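Local coordinates for HutD family protein (Pseudomonas aeruginosa, PDB 1YLL), which is of unknown function but, as a HutD-family protein of the cupin clan built of beta-barrels, probably acts in connection with histidine utilisation, at residues D[17-22]-D[45-50]; D[71-76]-D[106-111]. All coordinates share one frame; numbering follows the deposited sequence.

Contact 1. Residues D[17-22]-D[45-50]; sequences MPWKNG and SIADVG
The backbone carbonyl oxygen of D48 rests over one face of the W19 indole, 3.6 Å above the ring plane and displaced toward the rim of the six-membered ring. The closest carbon to D48 O is W19 CZ2, at 3.7 Å, with CH2 of the same ring nearly as close and CE2 a little beyond. The outer end of the indole is thus roofed by a peptide oxygen, in a van der Waals contact that is not a hydrogen bond. Two small apolar side chains complete the seat. A47 CB approaches the ring edge near its plane, 4.1 Å from W19 CZ2, where a lone methyl fits closely beside the indole. V49 CG2 comes at a slant to W19 CH2, at 3.8 Å; a chi1 of -175° leaves CG2 anti to the carbonyl carbon, beside the backbone N, and it is this branch that meets the tryptophan. The valine also packs on I108 and D110 of the neighbouring strand.

Tryptophan suits this place because it is long, flat and carries one polar group. Its CG lies anti to the carbonyl carbon (chi1 -60°), which sends the indole toward strand 42-49, while the ring N-H is satisfied by the hydroxyl of T26. The backbone behind it is folded tightly: G22 N donates to W19 O at 2.8 Å, closing a type I turn, and G22 takes the positive phi (71°) that glycine adopts easily. N21 OD1 lies in the indole plane at its edge and accepts from A23 N in an Asx turn.

Strand 24-31 lies between 17-18 and 42-49 in the sheet, so the indole reaches across a whole strand. W19 thereby ties the turn of an edge beta hairpin to the third strand of a six-stranded antiparallel sheet in this cupin-clan fold.

Contact 2. Residues D[71-76]-D[106-111]; sequences GGMRLR and GAIRDF
I108 meets residues 71-76 with both ends of its branched side chain. Its CG2 methyl lies against the peptide backbone of G72, 3.6 Å from G72 N and equally near G72 O, while CD1 reaches M73, 3.7 Å from SE and almost as close to CB. The two side chains cross at about a right angle, so the isoleucine tip touches the flank of the straight M73 chain rather than running along it. M73, a selenomethionine in this crystal, starts with CG between its backbone N and carbonyl carbon (chi1 62°) and is extended beyond, an unbranched arm whose CB, CG and SE all offer their flank to I108 CD1. G72 has a phi of 125°, where a CB would jam against the carbonyl O of G71, so glycine suits the position.

Nearer the loops, waters join the main chains. One accepts from G71 N at 3.1 Å and donates to A107 O at 2.7 Å. The other donates to G72 O and to G106 O, each at 2.7 Å.

The next shell holds these groups in place. G72 is backbone-bonded to L104 and M73 to L85, M73 packs on V67, and I108 also packs on L103 and V49. Strands 73-77 and 108-115 belong to different sheets, which meet here through I108, against the M73 side chain and the G72 peptide.

The chemistry is therefore divided: van der Waals contact in the buried part, methyl against selenomethionine and methyl against peptide, and water-mediated backbone bonds at the loop end. There one water spans G71 N and A107 O, too far apart to pair directly, and the other supplies both protons to two carbonyls that, as acceptors, could not pair at any distance.

From the N terminus, contact 1 closes first, bringing 45-50 back to 17-22 after 22 residues that include strand 24-31. The chain then runs through strand 62-69 before contact 2 opens at 71-76, and a further 29 residues pass before 106-111 closes it. The two loops are therefore in series, neither nested nor crossed. They meet where strands 42-49 and 108-115 lie side by side in one antiparallel sheet: D48 OD1 and R109 NE form a salt bridge of 2.7 Å. Contact 1 ties the edge of that sheet to its third strand, whereas contact 2 joins the same sheet to the four-stranded one containing 73-77.

Contact 1. Residues D[17-22]-D[45-50]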
# COMPACT_ATOMS: atom_id res chain seq x y z
N MSE D 17 -34.36 -9.31 -1.56
CA MSE D 17 -35.56 -9.74 -2.20
C MSE D 17 -36.08 -11.07 -1.60
O MSE D 17 -35.49 -12.13 -1.77
CB MSE D 17 -35.35 -9.89 -3.71
CG MSE D 17 -36.52 -10.52 -4.43
SE MSE D 17 -38.10 -9.39 -4.67
CE MSE D 17 -38.59 -8.97 -2.88
N PRO D 18 -37.19 -11.00 -0.87
CA PRO D 18 -37.77 -12.22 -0.28
C PRO D 18 -38.19 -13.23 -1.35
O PRO D 18 -38.68 -12.86 -2.40
CB PRO D 18 -38.98 -11.68 0.49
CG PRO D 18 -38.58 -10.28 0.86
CD PRO D 18 -37.82 -9.78 -0.33
N TRP D 19 -37.98 -14.51 -1.09
CA TRP D 19 -38.41 -15.51 -2.06
C TRP D 19 -39.93 -15.63 -1.98
O TRP D 19 -40.50 -15.61 -0.89
CB TRP D 19 -37.82 -16.86 -1.70
CG TRP D 19 -36.35 -16.93 -1.69
CD1 TRP D 19 -35.46 -16.01 -2.15
CD2 TRP D 19 -35.57 -18.03 -1.20
NE1 TRP D 19 -34.17 -16.47 -1.98
CE2 TRP D 19 -34.22 -17.71 -1.40
CE3 TRP D 19 -35.90 -19.27 -0.62
CZ2 TRP D 19 -33.18 -18.58 -1.03
CZ3 TRP D 19 -34.87 -20.13 -0.25
CH2 TRP D 19 -33.53 -19.78 -0.47
N LYS D 20 -40.58 -15.78 -3.12
CA LYS D 20 -42.04 -15.90 -3.16
C LYS D 20 -42.63 -17.04 -2.32
O LYS D 20 -43.82 -17.05 -2.02
CB LYS D 20 -42.50 -16.03 -4.61
CG LYS D 20 -42.10 -14.84 -5.46
CD LYS D 20 -42.34 -15.07 -6.94
CE LYS D 20 -41.54 -14.08 -7.79
NZ LYS D 20 -41.78 -12.65 -7.40
N ASN D 21 -41.79 -18.00 -1.93
CA ASN D 21 -42.24 -19.14 -1.13
C ASN D 21 -42.00 -18.92 0.36
O ASN D 21 -42.34 -19.76 1.19
CB ASN D 21 -41.50 -20.39 -1.56
CG ASN D 21 -40.02 -20.23 -1.42
OD1 ASN D 21 -39.51 -20.07 -0.31
ND2 ASN D 21 -39.31 -20.26 -2.54
N GLY D 22 -41.38 -17.79 0.70
CA GLY D 22 -41.12 -17.46 2.09
C GLY D 22 -40.07 -18.27 2.82
O GLY D 22 -39.87 -18.11 4.03
N SER D 45 -24.28 -13.36 -5.12
CA SER D 45 -25.30 -12.98 -4.14
C SER D 45 -25.13 -13.73 -2.83
O SER D 45 -24.38 -14.71 -2.75
CB SER D 45 -26.69 -13.33 -4.69
OG SER D 45 -26.78 -14.74 -4.97
N ILE D 46 -25.85 -13.25 -1.81
CA ILE D 46 -25.89 -13.89 -0.51
C ILE D 46 -27.36 -14.25 -0.32
O ILE D 46 -28.23 -13.43 -0.59
CB ILE D 46 -25.53 -12.95 0.63
CG1 ILE D 46 -24.07 -12.56 0.57
CG2 ILE D 46 -25.85 -13.62 1.98
CD1 ILE D 46 -23.88 -11.30 1.42
N ALA D 47 -27.66 -15.46 0.11
CA ALA D 47 -29.06 -15.79 0.32
C ALA D 47 -29.26 -16.25 1.75
O ALA D 47 -28.32 -16.70 2.40
CB ALA D 47 -29.52 -16.88 -0.65
N ASP D 48 -30.47 -16.03 2.25
CA ASP D 48 -30.85 -16.49 3.58
C ASP D 48 -31.77 -17.64 3.28
O ASP D 48 -32.66 -17.52 2.44
CB ASP D 48 -31.59 -15.41 4.35
CG ASP D 48 -30.67 -14.36 4.91
OD1 ASP D 48 -29.56 -14.23 4.36
OD2 ASP D 48 -31.04 -13.68 5.88
N VAL D 49 -31.54 -18.77 3.93
CA VAL D 49 -32.40 -19.91 3.69
C VAL D 49 -32.92 -20.21 5.07
O VAL D 49 -32.16 -20.64 5.94
CB VAL D 49 -31.60 -21.10 3.16
CG1 VAL D 49 -32.55 -22.23 2.80
CG2 VAL D 49 -30.78 -20.68 1.95
N GLY D 50 -34.21 -19.96 5.26
CA GLY D 50 -34.83 -20.14 6.57
C GLY D 50 -35.51 -21.46 6.79
O GLY D 50 -35.77 -21.84 7.93

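Contact 2. Residues D[71-76]-D[106-111]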
# COMPACT_ATOMS: atom_id res chain seq x y z
N GLY D 71 -25.54 -23.82 10.81
CA GLY D 71 -25.09 -25.19 10.95
C GLY D 71 -24.71 -25.87 9.65
O GLY D 71 -23.86 -26.75 9.65
N GLY D 72 -25.32 -25.47 8.55
CA GLY D 72 -25.00 -26.11 7.29
C GLY D 72 -26.23 -26.66 6.60
O GLY D 72 -27.36 -26.51 7.08
N MSE D 73 -25.99 -27.35 5.49
CA MSE D 73 -27.07 -27.89 4.67
C MSE D 73 -26.61 -29.12 3.90
O MSE D 73 -25.43 -29.44 3.83
CB MSE D 73 -27.52 -26.83 3.65
CG MSE D 73 -26.43 -26.44 2.69
SE MSE D 73 -26.98 -25.10 1.34
CE MSE D 73 -25.27 -24.91 0.46
N ARG D 74 -27.57 -29.83 3.35
CA ARG D 74 -27.28 -30.99 2.54
C ARG D 74 -28.10 -30.77 1.28
O ARG D 74 -29.30 -30.53 1.37
CB ARG D 74 -27.74 -32.29 3.23
CG ARG D 74 -27.65 -33.51 2.30
CD ARG D 74 -28.17 -34.80 2.94
NE ARG D 74 -29.64 -34.91 2.95
CZ ARG D 74 -30.38 -34.97 4.06
NH1 ARG D 74 -29.81 -34.91 5.26
NH2 ARG D 74 -31.70 -35.08 3.98
N LEU D 75 -27.46 -30.82 0.11
CA LEU D 75 -28.18 -30.64 -1.14
C LEU D 75 -28.43 -31.98 -1.82
O LEU D 75 -27.49 -32.77 -1.99
CB LEU D 75 -27.39 -29.73 -2.11
CG LEU D 75 -27.28 -28.27 -1.65
CD1 LEU D 75 -26.44 -27.48 -2.65
CD2 LEU D 75 -28.69 -27.66 -1.51
N ARG D 76 -29.67 -32.23 -2.21
CA ARG D 76 -29.97 -33.45 -2.96
C ARG D 76 -30.06 -32.94 -4.41
O ARG D 76 -30.93 -32.14 -4.74
CB ARG D 76 -31.31 -34.05 -2.53
CG ARG D 76 -31.52 -35.44 -3.08
CD ARG D 76 -32.86 -35.97 -2.60
NE ARG D 76 -33.95 -35.27 -3.26
CZ ARG D 76 -35.07 -34.89 -2.67
NH1 ARG D 76 -35.27 -35.13 -1.38
NH2 ARG D 76 -35.99 -34.24 -3.38
N GLY D 106 -31.31 -25.50 11.58
CA GLY D 106 -31.67 -24.08 11.56
C GLY D 106 -31.24 -23.32 10.32
O GLY D 106 -30.49 -23.82 9.48
N ALA D 107 -31.72 -22.08 10.25
CA ALA D 107 -31.43 -21.18 9.13
C ALA D 107 -29.94 -21.01 8.85
O ALA D 107 -29.08 -21.17 9.72
CB ALA D 107 -32.07 -19.80 9.42
N ILE D 108 -29.63 -20.69 7.59
CA ILE D 108 -28.25 -20.44 7.20
C ILE D 108 -28.24 -19.25 6.25
O ILE D 108 -29.28 -18.77 5.83
CB ILE D 108 -27.59 -21.64 6.42
CG1 ILE D 108 -28.41 -21.97 5.18
CG2 ILE D 108 -27.50 -22.90 7.32
CD1 ILE D 108 -27.72 -23.05 4.34
N ARG D 109 -27.04 -18.80 5.94
CA ARG D 109 -26.84 -17.75 4.95
C ARG D 109 -25.79 -18.37 4.05
O ARG D 109 -24.87 -19.07 4.52
CB ARG D 109 -26.27 -16.47 5.55
CG ARG D 109 -27.21 -15.81 6.57
CD ARG D 109 -26.82 -14.35 6.81
NE ARG D 109 -27.35 -13.50 5.75
CZ ARG D 109 -26.92 -12.26 5.49
NH1 ARG D 109 -25.94 -11.75 6.21
NH2 ARG D 109 -27.47 -11.55 4.51
N ASP D 110 -25.92 -18.15 2.75
CA ASP D 110 -24.96 -18.71 1.83
C ASP D 110 -24.46 -17.63 0.88
O ASP D 110 -24.97 -16.51 0.85
CB ASP D 110 -25.54 -19.89 1.04
CG ASP D 110 -26.78 -19.54 0.25
OD1 ASP D 110 -26.91 -18.41 -0.28
OD2 ASP D 110 -27.63 -20.45 0.13
N PHE D 111 -23.41 -17.99 0.15
CA PHE D 111 -22.77 -17.12 -0.82
C PHE D 111 -22.89 -17.89 -2.14
O PHE D 111 -22.51 -19.07 -2.21
CB PHE D 111 -21.32 -16.97 -0.36
CG PHE D 111 -20.46 -16.18 -1.29
CD1 PHE D 111 -20.68 -14.80 -1.48
CD2 PHE D 111 -19.42 -16.79 -1.97
CE1 PHE D 111 -19.86 -14.07 -2.33
CE2 PHE D 111 -18.59 -16.05 -2.82
CZ PHE D 111 -18.82 -14.70 -3.00
O HOH W 1 -28.36 -22.79 11.71
O HOH W 2 -28.47 -25.54 9.39